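Local coordinates for protein DNA polymerase III subunit beta (Helicobacter pylori 26695, PDB 4S3I) that forms a sliding clamp that tethers DNA polymerases and other proteins to DNA and so confers processivity on replication, at residues Pro349-Glu354 with Ser368-Pro373; Asp176-Ser181 with Ala324-Glu329; Phe318-Asn323 with Phe339-Asn344. One frame throughout, in Å; residues are numbered along the deposited sequence.

Interaction 1 (Pro349-Glu354 with Ser368-Pro373); sequences PFLIQE and STLMMP
F350 and M371 face each other as a hydrogen-bonded pair of the antiparallel strands 350-354 and 368-371, neighbours in a sheet shared by the central and C-terminal domains of the clamp. The two residues exchange backbone bonds in both directions, F350 N reaching M371 O at 2.9 Å, and I352 and T369 repeat the pattern further along; between these pairs L351 and L370 form a non-hydrogen-bonded pair whose side chains turn to the other face of the sheet. F350 loses the most surface. Its CG is set between the backbone N and the carbonyl carbon (chi1 60°), and the end of the ring comes nearer the neighbouring strand. M371 CB lies over one ring face, off centre, in a CH-pi contact 4.2 Å from the ring centroid. The bend at chi3 of M371 (59°) brings CE round to touch F350 CZ at 3.4 Å, while SD makes an oblique Met-aromatic contact, 5.0 Å from the centroid of the F350 ring. P373 comes to the ring edge, its CA in the ring plane and 3.9 Å from F350 CE2. P349 adds a CA-H...O contact, its CA 3.2 Å from M371 O, the carbonyl that also accepts from F350 N, and its CB packs on L370 CD1 at 3.8 Å. Helix 324-332 covers the F350 side, with F327 against F350 and I352. At the far end Q353 OE1 accepts from R342 NE, and Q353 NE2 donates to S368 OG at 3.0 Å, with the hydroxyl oxygen almost in the amide plane.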
ATOM      1  N   PRO A 349       0.002  19.760 -32.056  1.00 38.30           N
ATOM      2  CA  PRO A 349       0.804  19.374 -30.890  1.00 34.53           C
ATOM      3  C   PRO A 349       1.349  20.588 -30.156  1.00 33.27           C
ATOM      4  O   PRO A 349       1.748  21.573 -30.796  1.00 30.25           O
ATOM      5  CB  PRO A 349       1.965  18.592 -31.513  1.00 42.20           C
ATOM      6  CG  PRO A 349       1.380  17.987 -32.757  1.00 44.02           C
ATOM      7  CD  PRO A 349       0.358  18.981 -33.260  1.00 43.33           C
ATOM      8  N   PHE A 350       1.379  20.526 -28.830  1.00 28.88           N
ATOM      9  CA  PHE A 350       1.947  21.616 -28.055  1.00 28.31           C
ATOM     10  C   PHE A 350       3.009  21.107 -27.099  1.00 27.90           C
ATOM     11  O   PHE A 350       3.071  19.914 -26.801  1.00 27.91           O
ATOM     12  CB  PHE A 350       0.861  22.361 -27.277  1.00 35.22           C
ATOM     13  CG  PHE A 350       0.106  21.500 -26.297  1.00 33.50           C
ATOM     14  CD1 PHE A 350       0.503  21.414 -24.963  1.00 27.13           C
ATOM     15  CD2 PHE A 350      -1.014  20.794 -26.706  1.00 32.45           C
ATOM     16  CE1 PHE A 350      -0.222  20.630 -24.049  1.00 26.98           C
ATOM     17  CE2 PHE A 350      -1.737  20.008 -25.809  1.00 32.69           C
ATOM     18  CZ  PHE A 350      -1.338  19.928 -24.481  1.00 28.93           C
ATOM     19  N   LEU A 351       3.822  22.026 -26.596  1.00 27.58           N
ATOM     20  CA  LEU A 351       5.008  21.664 -25.844  1.00 29.52           C
ATOM     21  C   LEU A 351       4.914  22.208 -24.433  1.00 33.30           C
ATOM     22  O   LEU A 351       4.446  23.331 -24.225  1.00 29.41           O
ATOM     23  CB  LEU A 351       6.258  22.233 -26.539  1.00 31.91           C
ATOM     24  CG  LEU A 351       7.631  21.743 -26.056  1.00 34.73           C
ATOM     25  CD1 LEU A 351       7.886  20.333 -26.571  1.00 29.94           C
ATOM     26  CD2 LEU A 351       8.763  22.679 -26.464  1.00 39.33           C
ATOM     27  N   ILE A 352       5.359  21.414 -23.463  1.00 26.49           N
ATOM     28  CA  ILE A 352       5.490  21.884 -22.083  1.00 26.06           C
ATOM     29  C   ILE A 352       6.940  21.739 -21.670  1.00 31.45           C
ATOM     30  O   ILE A 352       7.529  20.678 -21.857  1.00 28.01           O
ATOM     31  CB  ILE A 352       4.564  21.080 -21.126  1.00 25.80           C
ATOM     32  CG1 ILE A 352       3.102  21.462 -21.372  1.00 30.06           C
ATOM     33  CG2 ILE A 352       4.922  21.333 -19.656  1.00 25.47           C
ATOM     34  CD1 ILE A 352       2.102  20.571 -20.659  1.00 29.63           C
ATOM     35  N   GLN A 353       7.533  22.801 -21.132  1.00 25.99           N
ATOM     36  CA  GLN A 353       8.924  22.722 -20.703  1.00 29.67           C
ATOM     37  C   GLN A 353       9.197  23.693 -19.568  1.00 29.95           C
ATOM     38  O   GLN A 353       8.345  24.532 -19.247  1.00 26.52           O
ATOM     39  CB  GLN A 353       9.881  22.951 -21.886  1.00 33.44           C
ATOM     40  CG  GLN A 353       9.900  24.363 -22.420  1.00 38.18           C
ATOM     41  CD  GLN A 353      10.701  24.497 -23.717  1.00 41.07           C
ATOM     42  OE1 GLN A 353      10.788  25.584 -24.283  1.00 34.69           O
ATOM     43  NE2 GLN A 353      11.283  23.391 -24.189  1.00 36.15           N
ATOM     44  N   GLU A 354      10.368  23.570 -18.948  1.00 26.06           N
ATOM     45  CA  GLU A 354      10.703  24.430 -17.834  1.00 26.05           C
ATOM     46  C   GLU A 354      10.807  25.865 -18.322  1.00 31.14           C
ATOM     47  O   GLU A 354      11.061  26.125 -19.503  1.00 26.56           O
ATOM     48  CB  GLU A 354      12.040  24.020 -17.184  1.00 26.26           C
ATOM     49  CG  GLU A 354      12.064  22.628 -16.569  1.00 26.05           C
ATOM     50  CD  GLU A 354      13.273  22.384 -15.667  1.00 31.08           C
ATOM     51  OE1 GLU A 354      14.169  23.255 -15.592  1.00 27.32           O
ATOM     52  OE2 GLU A 354      13.323  21.320 -15.011  1.00 27.95           O
ATOM     53  N   SER A 368      11.347  18.183 -21.661  1.00 26.91           N
ATOM     54  CA  SER A 368      10.278  18.887 -22.354  1.00 26.77           C
ATOM     55  C   SER A 368       9.321  17.817 -22.817  1.00 31.14           C
ATOM     56  O   SER A 368       9.757  16.717 -23.168  1.00 27.11           O
ATOM     57  CB  SER A 368      10.838  19.642 -23.575  1.00 27.26           C
ATOM     58  OG  SER A 368      11.794  20.604 -23.180  1.00 29.40           O
ATOM     59  N   THR A 369       8.025  18.116 -22.818  1.00 26.67           N
ATOM     60  CA  THR A 369       7.051  17.153 -23.304  1.00 26.86           C
ATOM     61  C   THR A 369       6.197  17.738 -24.426  1.00 27.19           C
ATOM     62  O   THR A 369       5.625  18.834 -24.296  1.00 27.66           O
ATOM     63  CB  THR A 369       6.131  16.644 -22.178  1.00 26.48           C
ATOM     64  OG1 THR A 369       6.912  16.088 -21.109  1.00 26.67           O
ATOM     65  CG2 THR A 369       5.180  15.578 -22.723  1.00 26.80           C
ATOM     66  N   LEU A 370       6.115  17.002 -25.527  1.00 27.74           N
ATOM     67  CA  LEU A 370       5.269  17.381 -26.651  1.00 28.18           C
ATOM     68  C   LEU A 370       4.016  16.509 -26.619  1.00 32.99           C
ATOM     69  O   LEU A 370       4.117  15.287 -26.511  1.00 28.50           O
ATOM     70  CB  LEU A 370       6.025  17.188 -27.968  1.00 28.88           C
ATOM     71  CG  LEU A 370       5.206  17.521 -29.216  1.00 33.33           C
ATOM     72  CD1 LEU A 370       5.113  19.033 -29.412  1.00 33.30           C
ATOM     73  CD2 LEU A 370       5.765  16.840 -30.462  1.00 38.61           C
ATOM     74  N   MET A 371       2.841  17.133 -26.707  1.00 28.32           N
ATOM     75  CA  MET A 371       1.566  16.423 -26.551  1.00 36.60           C
ATOM     76  C   MET A 371       0.578  16.749 -27.660  1.00 35.53           C
ATOM     77  O   MET A 371       0.519  17.886 -28.120  1.00 36.06           O
ATOM     78  CB  MET A 371       0.913  16.809 -25.222  1.00 34.49           C
ATOM     79  CG  MET A 371       1.375  16.019 -24.033  1.00 44.86           C
ATOM     80  SD  MET A 371       0.972  16.911 -22.526  1.00 40.99           S
ATOM     81  CE  MET A 371      -0.808  17.060 -22.681  1.00 58.41           C
ATOM     82  N   MET A 372      -0.210  15.753 -28.061  1.00 30.77           N
ATOM     83  CA  MET A 372      -1.328  15.972 -28.970  1.00 30.28           C
ATOM     84  C   MET A 372      -2.510  16.510 -28.158  1.00 35.56           C
ATOM     85  O   MET A 372      -2.831  15.963 -27.098  1.00 34.85           O
ATOM     86  CB  MET A 372      -1.755  14.658 -29.631  1.00 35.36           C
ATOM     87  CG  MET A 372      -0.664  13.980 -30.444  1.00 50.16           C
ATOM     88  SD  MET A 372      -1.014  12.233 -30.784  1.00 90.73           S
ATOM     89  CE  MET A 372      -2.553  12.340 -31.692  1.00 55.99           C
ATOM     90  N   PRO A 373      -3.167  17.582 -28.649  1.00 39.56           N
ATOM     91  CA  PRO A 373      -4.337  18.121 -27.941  1.00 31.48           C
ATOM     92  C   PRO A 373      -5.593  17.308 -28.231  1.00 33.21           C
ATOM     93  O   PRO A 373      -5.584  16.459 -29.130  1.00 32.71           O
ATOM     94  CB  PRO A 373      -4.488  19.513 -28.548  1.00 35.79           C
ATOM     95  CG  PRO A 373      -4.004  19.329 -29.972  1.00 35.42           C
ATOM     96  CD  PRO A 373      -2.819  18.393 -29.833  1.00 40.57           C
TER
HETATM   97  O   HOH W   1       7.566  18.090 -19.522  1.00 23.25           O
HETATM   98  O   HOH W   2      12.306  21.729 -19.912  1.00 28.13           O

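Interaction 2 (Asp176-Ser181 with Ala324-Glu329); sequences DTKRLS and AKFFLE
R179 reaches from the start of strand 179-185, in the central domain, to F326 and E329 on helix 324-332 of the C-terminal domain, forming an interdomain salt-bridge network with D176 and E329. The arrangement shows how one arginine can serve two carboxylates and an aromatic ring at once. Among the charged contacts, R179 NE donates to D176 OD2 at 3.0 Å, nearly straight at 162°. At the NH1/NH2 end, E329 OE2 takes NH1 of R179, modelled at 2.4 Å, a separation too short to read literally, and a weak bond from NH2. D176 is itself steadied by an Asx turn, its OD1 accepting from the backbone N of both K178 and R179. K325 brings a like charge close, its NZ 4.4 Å from R179 NH2, which may be offset by the two carboxylates. The packing contacts centre on F326. Its ring lies over one face of the guanidinium, the planes 16° apart, with CD1 3.4 Å from R179 CZ; R179 CD makes a CH-pi contact 3.9 Å from the F326 ring centroid. K178 approaches the same ring obliquely, CB to F326 CE2 at 3.5 Å. M371 touches both R179 and F326. Finally, a water bridges side chain and helix backbone: R179 NH1 donates to it at 3.0 Å, and it donates to F326 O at 2.9 Å.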
ATOM      1  N   ASP A 176       4.996   7.401 -26.222  1.00 34.21           N
ATOM      2  CA  ASP A 176       3.950   6.385 -26.348  1.00 37.99           C
ATOM      3  C   ASP A 176       3.004   6.705 -27.501  1.00 45.80           C
ATOM      4  O   ASP A 176       1.875   6.202 -27.535  1.00 48.43           O
ATOM      5  CB  ASP A 176       3.143   6.252 -25.046  1.00 39.14           C
ATOM      6  CG  ASP A 176       2.447   7.549 -24.648  1.00 45.31           C
ATOM      7  OD1 ASP A 176       2.378   8.478 -25.485  1.00 44.10           O
ATOM      8  OD2 ASP A 176       1.961   7.640 -23.491  1.00 45.90           O
ATOM      9  N   THR A 177       3.468   7.569 -28.408  1.00 42.75           N
ATOM     10  CA  THR A 177       2.714   8.042 -29.588  1.00 48.76           C
ATOM     11  C   THR A 177       1.653   9.128 -29.359  1.00 46.48           C
ATOM     12  O   THR A 177       1.222   9.763 -30.322  1.00 53.33           O
ATOM     13  CB  THR A 177       2.077   6.890 -30.423  1.00 65.80           C
ATOM     14  OG1 THR A 177       1.013   6.276 -29.676  1.00 65.34           O
ATOM     15  CG2 THR A 177       3.129   5.860 -30.798  1.00 64.52           C
ATOM     16  N   LYS A 178       1.226   9.332 -28.113  1.00 43.15           N
ATOM     17  CA  LYS A 178       0.325  10.438 -27.789  1.00 48.03           C
ATOM     18  C   LYS A 178       1.149  11.613 -27.286  1.00 45.72           C
ATOM     19  O   LYS A 178       0.747  12.779 -27.377  1.00 40.02           O
ATOM     20  CB  LYS A 178      -0.669  10.043 -26.693  1.00 55.04           C
ATOM     21  CG  LYS A 178      -1.660   8.949 -27.062  1.00 66.23           C
ATOM     22  CD  LYS A 178      -2.477   9.323 -28.291  1.00 75.28           C
ATOM     23  CE  LYS A 178      -3.770   8.513 -28.390  1.00 78.33           C
ATOM     24  NZ  LYS A 178      -4.926   9.225 -27.770  1.00 77.49           N
ATOM     25  N   ARG A 179       2.308  11.283 -26.732  1.00 39.11           N
ATOM     26  CA  ARG A 179       3.188  12.273 -26.137  1.00 35.06           C
ATOM     27  C   ARG A 179       4.618  11.780 -26.233  1.00 34.70           C
ATOM     28  O   ARG A 179       4.873  10.582 -26.428  1.00 32.76           O
ATOM     29  CB  ARG A 179       2.814  12.515 -24.681  1.00 37.17           C
ATOM     30  CG  ARG A 179       2.563  11.225 -23.936  1.00 41.98           C
ATOM     31  CD  ARG A 179       2.256  11.450 -22.491  1.00 38.18           C
ATOM     32  NE  ARG A 179       1.917  10.191 -21.827  1.00 27.80           N
ATOM     33  CZ  ARG A 179       1.850  10.050 -20.511  1.00 29.20           C
ATOM     34  NH1 ARG A 179       2.093  11.092 -19.733  1.00 26.83           N
ATOM     35  NH2 ARG A 179       1.536   8.875 -19.980  1.00 29.40           N
ATOM     36  N   LEU A 180       5.547  12.712 -26.105  1.00 31.13           N
ATOM     37  CA  LEU A 180       6.952  12.422 -26.312  1.00 34.39           C
ATOM     38  C   LEU A 180       7.698  13.331 -25.366  1.00 35.62           C
ATOM     39  O   LEU A 180       7.457  14.544 -25.345  1.00 31.26           O
ATOM     40  CB  LEU A 180       7.326  12.712 -27.766  1.00 39.46           C
ATOM     41  CG  LEU A 180       8.783  12.547 -28.188  1.00 46.05           C
ATOM     42  CD1 LEU A 180       8.853  11.869 -29.543  1.00 50.41           C
ATOM     43  CD2 LEU A 180       9.456  13.903 -28.239  1.00 44.41           C
ATOM     44  N   SER A 181       8.564  12.741 -24.547  1.00 28.09           N
ATOM     45  CA  SER A 181       9.364  13.522 -23.613  1.00 27.61           C
ATOM     46  C   SER A 181      10.813  13.299 -23.956  1.00 34.92           C
ATOM     47  O   SER A 181      11.228  12.171 -24.276  1.00 28.32           O
ATOM     48  CB  SER A 181       9.097  13.122 -22.166  1.00 27.07           C
ATOM     49  OG  SER A 181       7.809  13.532 -21.768  1.00 31.84           O
ATOM     50  N   ALA A 324      -5.792  15.375 -19.181  1.00 27.71           N
ATOM     51  CA  ALA A 324      -5.446  15.861 -17.847  1.00 29.96           C
ATOM     52  C   ALA A 324      -4.218  15.139 -17.296  1.00 28.06           C
ATOM     53  O   ALA A 324      -3.252  15.769 -16.843  1.00 26.39           O
ATOM     54  CB  ALA A 324      -6.646  15.704 -16.905  1.00 28.64           C
ATOM     55  N   LYS A 325      -4.259  13.812 -17.334  1.00 27.11           N
ATOM     56  CA  LYS A 325      -3.129  13.009 -16.864  1.00 26.84           C
ATOM     57  C   LYS A 325      -1.835  13.346 -17.597  1.00 26.58           C
ATOM     58  O   LYS A 325      -0.782  13.470 -16.975  1.00 26.19           O
ATOM     59  CB  LYS A 325      -3.443  11.515 -17.011  1.00 28.24           C
ATOM     60  CG  LYS A 325      -2.240  10.593 -16.793  1.00 35.83           C
ATOM     61  CD  LYS A 325      -2.557   9.190 -17.333  1.00 48.89           C
ATOM     62  CE  LYS A 325      -1.446   8.195 -17.041  1.00 53.16           C
ATOM     63  NZ  LYS A 325      -1.697   6.898 -17.739  1.00 58.60           N
ATOM     64  N   PHE A 326      -1.887  13.506 -18.914  1.00 26.88           N
ATOM     65  CA  PHE A 326      -0.642  13.810 -19.642  1.00 26.74           C
ATOM     66  C   PHE A 326      -0.110  15.171 -19.215  1.00 26.28           C
ATOM     67  O   PHE A 326       1.091  15.346 -18.975  1.00 26.00           O
ATOM     68  CB  PHE A 326      -0.841  13.810 -21.160  1.00 27.24           C
ATOM     69  CG  PHE A 326      -1.246  12.475 -21.735  1.00 27.83           C
ATOM     70  CD1 PHE A 326      -1.266  11.327 -20.950  1.00 27.84           C
ATOM     71  CD2 PHE A 326      -1.606  12.376 -23.069  1.00 39.03           C
ATOM     72  CE1 PHE A 326      -1.647  10.104 -21.488  1.00 34.18           C
ATOM     73  CE2 PHE A 326      -1.984  11.157 -23.617  1.00 45.72           C
ATOM     74  CZ  PHE A 326      -2.005  10.022 -22.827  1.00 41.94           C
ATOM     75  N   PHE A 327      -1.009  16.141 -19.120  1.00 26.27           N
ATOM     76  CA  PHE A 327      -0.601  17.490 -18.765  1.00 25.93           C
ATOM     77  C   PHE A 327       0.032  17.462 -17.383  1.00 25.57           C
ATOM     78  O   PHE A 327       1.082  18.062 -17.149  1.00 25.34           O
ATOM     79  CB  PHE A 327      -1.822  18.420 -18.777  1.00 26.05           C
ATOM     80  CG  PHE A 327      -1.492  19.861 -19.074  1.00 26.14           C
ATOM     81  CD1 PHE A 327      -0.888  20.664 -18.114  1.00 26.24           C
ATOM     82  CD2 PHE A 327      -1.794  20.413 -20.322  1.00 26.16           C
ATOM     83  CE1 PHE A 327      -0.587  22.023 -18.376  1.00 27.50           C
ATOM     84  CE2 PHE A 327      -1.496  21.757 -20.607  1.00 26.13           C
ATOM     85  CZ  PHE A 327      -0.888  22.566 -19.623  1.00 25.71           C
ATOM     86  N   LEU A 328      -0.609  16.760 -16.454  1.00 25.61           N
ATOM     87  CA  LEU A 328      -0.075  16.685 -15.097  1.00 25.35           C
ATOM     88  C   LEU A 328       1.294  16.022 -15.093  1.00 25.21           C
ATOM     89  O   LEU A 328       2.223  16.492 -14.429  1.00 25.00           O
ATOM     90  CB  LEU A 328      -1.022  15.916 -14.168  1.00 25.52           C
ATOM     91  CG  LEU A 328      -2.237  16.678 -13.684  1.00 32.23           C
ATOM     92  CD1 LEU A 328      -3.163  15.767 -12.871  1.00 32.52           C
ATOM     93  CD2 LEU A 328      -1.796  17.884 -12.858  1.00 31.83           C
ATOM     94  N   GLU A 329       1.425  14.927 -15.835  1.00 25.40           N
ATOM     95  CA  GLU A 329       2.709  14.245 -15.853  1.00 28.49           C
ATOM     96  C   GLU A 329       3.795  15.128 -16.462  1.00 29.01           C
ATOM     97  O   GLU A 329       4.924  15.130 -15.995  1.00 25.11           O
ATOM     98  CB  GLU A 329       2.601  12.871 -16.540  1.00 25.63           C
ATOM     99  CG  GLU A 329       1.711  11.912 -15.736  1.00 28.43           C
ATOM    100  CD  GLU A 329       1.744  10.467 -16.240  1.00 31.94           C
ATOM    101  OE1 GLU A 329       1.529   9.560 -15.414  1.00 35.66           O
ATOM    102  OE2 GLU A 329       1.963  10.239 -17.448  1.00 32.02           O
TER
HETATM  103  O   HOH W   3       3.022  13.789 -20.526  1.00 26.55           O

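Interaction 3 (Phe318-Asn323 with Phe339-Asn344); sequences FHLGVN and FVLRCN
F318 and C343 make the close part of a contact between two strands that belong to different sheets, an example of packing carried by a few side chains. Strands 318-323 and 339-343 run nearly perpendicular, at 98°, and their axes stay 10.9 Å apart, a gap spanned mainly by side chains. The tight end lies at F318. Its CG is anti to the backbone N (chi1 -179°), and the far end of the ring meets the opposite strand: CZ touches C343 CB at 3.7 Å, and CE2 comes equally near C343 SG. The sulfur lies 4.8 Å from the centroid of the F318 ring, oblique to it, in a sulfur-aromatic contact. At the ring edge, close to its plane, F318 CE1 meets the carbonyl oxygen N344 O at 3.7 Å. The side-chain amide of N344 is bound elsewhere, OD1 to I256 N and ND2 to E254 O. F318 and N344 keep part of their surface exposed, so the closest packing borders the solvent side. Inward the two segments meet more loosely: L320 CD2 approaches C343 SG at 4.2 Å and L341 CD2 at 4.4 Å, all three residues being buried. F350, from strand 350-354, enters this wider part and touches L320, V322, L341 and C343, while L282 and L284 also pack on L341. Such apolar filling between antiparallel sheets belongs to the core of the DNA-clamp domain, here the C-terminal one of the three in the beta sliding clamp.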
ATOM      1  N   PHE A 318      -7.611  32.025 -25.971  1.00 39.49           N
ATOM      2  CA  PHE A 318      -7.052  30.849 -26.632  1.00 35.62           C
ATOM      3  C   PHE A 318      -7.646  29.607 -25.963  1.00 33.43           C
ATOM      4  O   PHE A 318      -7.577  29.460 -24.738  1.00 39.12           O
ATOM      5  CB  PHE A 318      -5.525  30.870 -26.517  1.00 36.23           C
ATOM      6  CG  PHE A 318      -4.833  29.705 -27.192  1.00 44.39           C
ATOM      7  CD1 PHE A 318      -4.655  29.683 -28.573  1.00 55.48           C
ATOM      8  CD2 PHE A 318      -4.327  28.653 -26.437  1.00 41.35           C
ATOM      9  CE1 PHE A 318      -4.006  28.616 -29.199  1.00 61.72           C
ATOM     10  CE2 PHE A 318      -3.674  27.578 -27.052  1.00 49.38           C
ATOM     11  CZ  PHE A 318      -3.516  27.560 -28.433  1.00 57.04           C
ATOM     12  N   HIS A 319      -8.247  28.728 -26.758  1.00 32.03           N
ATOM     13  CA  HIS A 319      -8.869  27.522 -26.219  1.00 38.12           C
ATOM     14  C   HIS A 319      -8.068  26.280 -26.599  1.00 41.63           C
ATOM     15  O   HIS A 319      -7.736  26.086 -27.773  1.00 46.35           O
ATOM     16  CB  HIS A 319     -10.301  27.387 -26.728  1.00 42.89           C
ATOM     17  CG  HIS A 319     -11.161  28.577 -26.437  1.00 53.51           C
ATOM     18  ND1 HIS A 319     -11.755  28.786 -25.206  1.00 58.55           N
ATOM     19  CD2 HIS A 319     -11.537  29.619 -27.214  1.00 56.03           C
ATOM     20  CE1 HIS A 319     -12.453  29.906 -25.243  1.00 57.01           C
ATOM     21  NE2 HIS A 319     -12.338  30.432 -26.447  1.00 57.60           N
ATOM     22  N   LEU A 320      -7.766  25.439 -25.610  1.00 34.08           N
ATOM     23  CA  LEU A 320      -6.967  24.222 -25.840  1.00 32.79           C
ATOM     24  C   LEU A 320      -7.547  23.002 -25.106  1.00 28.62           C
ATOM     25  O   LEU A 320      -7.729  23.038 -23.886  1.00 29.02           O
ATOM     26  CB  LEU A 320      -5.519  24.455 -25.401  1.00 27.95           C
ATOM     27  CG  LEU A 320      -4.535  23.316 -25.652  1.00 31.14           C
ATOM     28  CD1 LEU A 320      -4.292  23.141 -27.149  1.00 35.09           C
ATOM     29  CD2 LEU A 320      -3.226  23.573 -24.907  1.00 27.39           C
ATOM     30  N   GLY A 321      -7.856  21.938 -25.848  1.00 30.15           N
ATOM     31  CA  GLY A 321      -8.337  20.701 -25.247  1.00 30.31           C
ATOM     32  C   GLY A 321      -7.158  19.824 -24.857  1.00 29.00           C
ATOM     33  O   GLY A 321      -6.295  19.545 -25.696  1.00 29.54           O
ATOM     34  N   VAL A 322      -7.094  19.402 -23.594  1.00 28.61           N
ATOM     35  CA  VAL A 322      -5.946  18.621 -23.122  1.00 28.23           C
ATOM     36  C   VAL A 322      -6.314  17.355 -22.355  1.00 32.91           C
ATOM     37  O   VAL A 322      -7.358  17.285 -21.707  1.00 28.62           O
ATOM     38  CB  VAL A 322      -4.993  19.453 -22.249  1.00 27.52           C
ATOM     39  CG1 VAL A 322      -4.583  20.737 -22.958  1.00 28.05           C
ATOM     40  CG2 VAL A 322      -5.633  19.769 -20.893  1.00 27.28           C
ATOM     41  N   ASN A 323      -5.437  16.355 -22.433  1.00 29.40           N
ATOM     42  CA  ASN A 323      -5.532  15.171 -21.587  1.00 28.35           C
ATOM     43  C   ASN A 323      -4.968  15.541 -20.213  1.00 27.67           C
ATOM     44  O   ASN A 323      -3.818  15.980 -20.092  1.00 27.21           O
ATOM     45  CB  ASN A 323      -4.766  13.995 -22.219  1.00 30.12           C
ATOM     46  CG  ASN A 323      -4.761  12.736 -21.341  1.00 33.56           C
ATOM     47  OD1 ASN A 323      -4.369  12.773 -20.169  1.00 29.03           O
ATOM     48  ND2 ASN A 323      -5.163  11.611 -21.925  1.00 38.93           N
ATOM     49  N   PHE A 339       6.265  27.231 -15.781  1.00 25.48           N
ATOM     50  CA  PHE A 339       6.494  26.457 -16.979  1.00 25.46           C
ATOM     51  C   PHE A 339       6.114  27.275 -18.204  1.00 30.73           C
ATOM     52  O   PHE A 339       5.394  28.280 -18.111  1.00 28.98           O
ATOM     53  CB  PHE A 339       5.730  25.116 -16.963  1.00 25.26           C
ATOM     54  CG  PHE A 339       4.226  25.246 -17.123  1.00 25.18           C
ATOM     55  CD1 PHE A 339       3.419  25.544 -16.023  1.00 25.11           C
ATOM     56  CD2 PHE A 339       3.620  25.023 -18.357  1.00 25.27           C
ATOM     57  CE1 PHE A 339       2.031  25.657 -16.156  1.00 25.13           C
ATOM     58  CE2 PHE A 339       2.241  25.126 -18.502  1.00 25.29           C
ATOM     59  CZ  PHE A 339       1.434  25.442 -17.389  1.00 25.21           C
ATOM     60  N   VAL A 340       6.605  26.839 -19.351  1.00 25.76           N
ATOM     61  CA  VAL A 340       6.256  27.474 -20.599  1.00 25.96           C
ATOM     62  C   VAL A 340       5.434  26.521 -21.420  1.00 25.96           C
ATOM     63  O   VAL A 340       5.814  25.357 -21.625  1.00 25.99           O
ATOM     64  CB  VAL A 340       7.498  27.921 -21.365  1.00 33.31           C
ATOM     65  CG1 VAL A 340       7.101  28.475 -22.733  1.00 36.19           C
ATOM     66  CG2 VAL A 340       8.257  28.956 -20.551  1.00 27.93           C
ATOM     67  N   LEU A 341       4.289  27.013 -21.868  1.00 25.99           N
ATOM     68  CA  LEU A 341       3.420  26.255 -22.744  1.00 26.12           C
ATOM     69  C   LEU A 341       3.555  26.856 -24.138  1.00 29.84           C
ATOM     70  O   LEU A 341       3.209  28.026 -24.343  1.00 32.25           O
ATOM     71  CB  LEU A 341       1.972  26.376 -22.258  1.00 25.99           C
ATOM     72  CG  LEU A 341       0.905  25.854 -23.215  1.00 26.88           C
ATOM     73  CD1 LEU A 341       1.050  24.365 -23.359  1.00 31.01           C
ATOM     74  CD2 LEU A 341      -0.505  26.198 -22.710  1.00 27.89           C
ATOM     75  N   ARG A 342       4.070  26.083 -25.092  1.00 28.04           N
ATOM     76  CA  ARG A 342       4.237  26.574 -26.462  1.00 27.31           C
ATOM     77  C   ARG A 342       3.224  25.930 -27.394  1.00 27.64           C
ATOM     78  O   ARG A 342       3.112  24.701 -27.463  1.00 33.03           O
ATOM     79  CB  ARG A 342       5.659  26.304 -26.985  1.00 28.48           C
ATOM     80  CG  ARG A 342       6.774  26.803 -26.099  1.00 29.96           C
ATOM     81  CD  ARG A 342       8.116  26.796 -26.839  1.00 27.93           C
ATOM     82  NE  ARG A 342       9.235  26.969 -25.913  1.00 36.55           N
ATOM     83  CZ  ARG A 342       9.654  28.148 -25.455  1.00 44.82           C
ATOM     84  NH1 ARG A 342       9.056  29.270 -25.844  1.00 40.90           N
ATOM     85  NH2 ARG A 342      10.674  28.209 -24.605  1.00 41.93           N
ATOM     86  N   CYS A 343       2.498  26.760 -28.137  1.00 27.89           N
ATOM     87  CA  CYS A 343       1.392  26.276 -28.963  1.00 28.28           C
ATOM     88  C   CYS A 343       1.412  26.866 -30.366  1.00 35.96           C
ATOM     89  O   CYS A 343       1.941  27.959 -30.594  1.00 36.47           O
ATOM     90  CB  CYS A 343       0.051  26.679 -28.344  1.00 35.79           C
ATOM     91  SG  CYS A 343      -0.298  26.082 -26.673  1.00 45.88           S
ATOM     92  N   ASN A 344       0.804  26.136 -31.292  1.00 38.70           N
ATOM     93  CA  ASN A 344       0.419  26.689 -32.579  1.00 39.68           C
ATOM     94  C   ASN A 344      -1.101  26.648 -32.632  1.00 42.46           C
ATOM     95  O   ASN A 344      -1.761  27.195 -31.754  1.00 45.57           O
ATOM     96  CB  ASN A 344       1.061  25.897 -33.721  1.00 39.56           C
ATOM     97  CG  ASN A 344       2.558  26.075 -33.767  1.00 42.12           C
ATOM     98  OD1 ASN A 344       3.053  27.205 -33.772  1.00 40.61           O
ATOM     99  ND2 ASN A 344       3.294  24.967 -33.758  1.00 43.33           N
TER

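Along the chain the order is 176-181, 318-323, 324-329 and 339-344, so that interactions 2 and 3 interleave; interaction 1 follows on strands 350-354 and 368-371. Interaction 1 lies between the others, its centre about 8 Å from each of theirs, whereas the centres of interactions 2 and 3 are about 13 Å apart. Strands 179-185, 368-371, 350-354 and 338-343 are successive neighbours in one antiparallel sheet, continuous from the central to the C-terminal domain, and T369 OG1 meets S181 OG across that join. Interaction 3 adds the second sheet of the C-terminal domain. Together the contacts join the core of the C-terminal domain to the central domain.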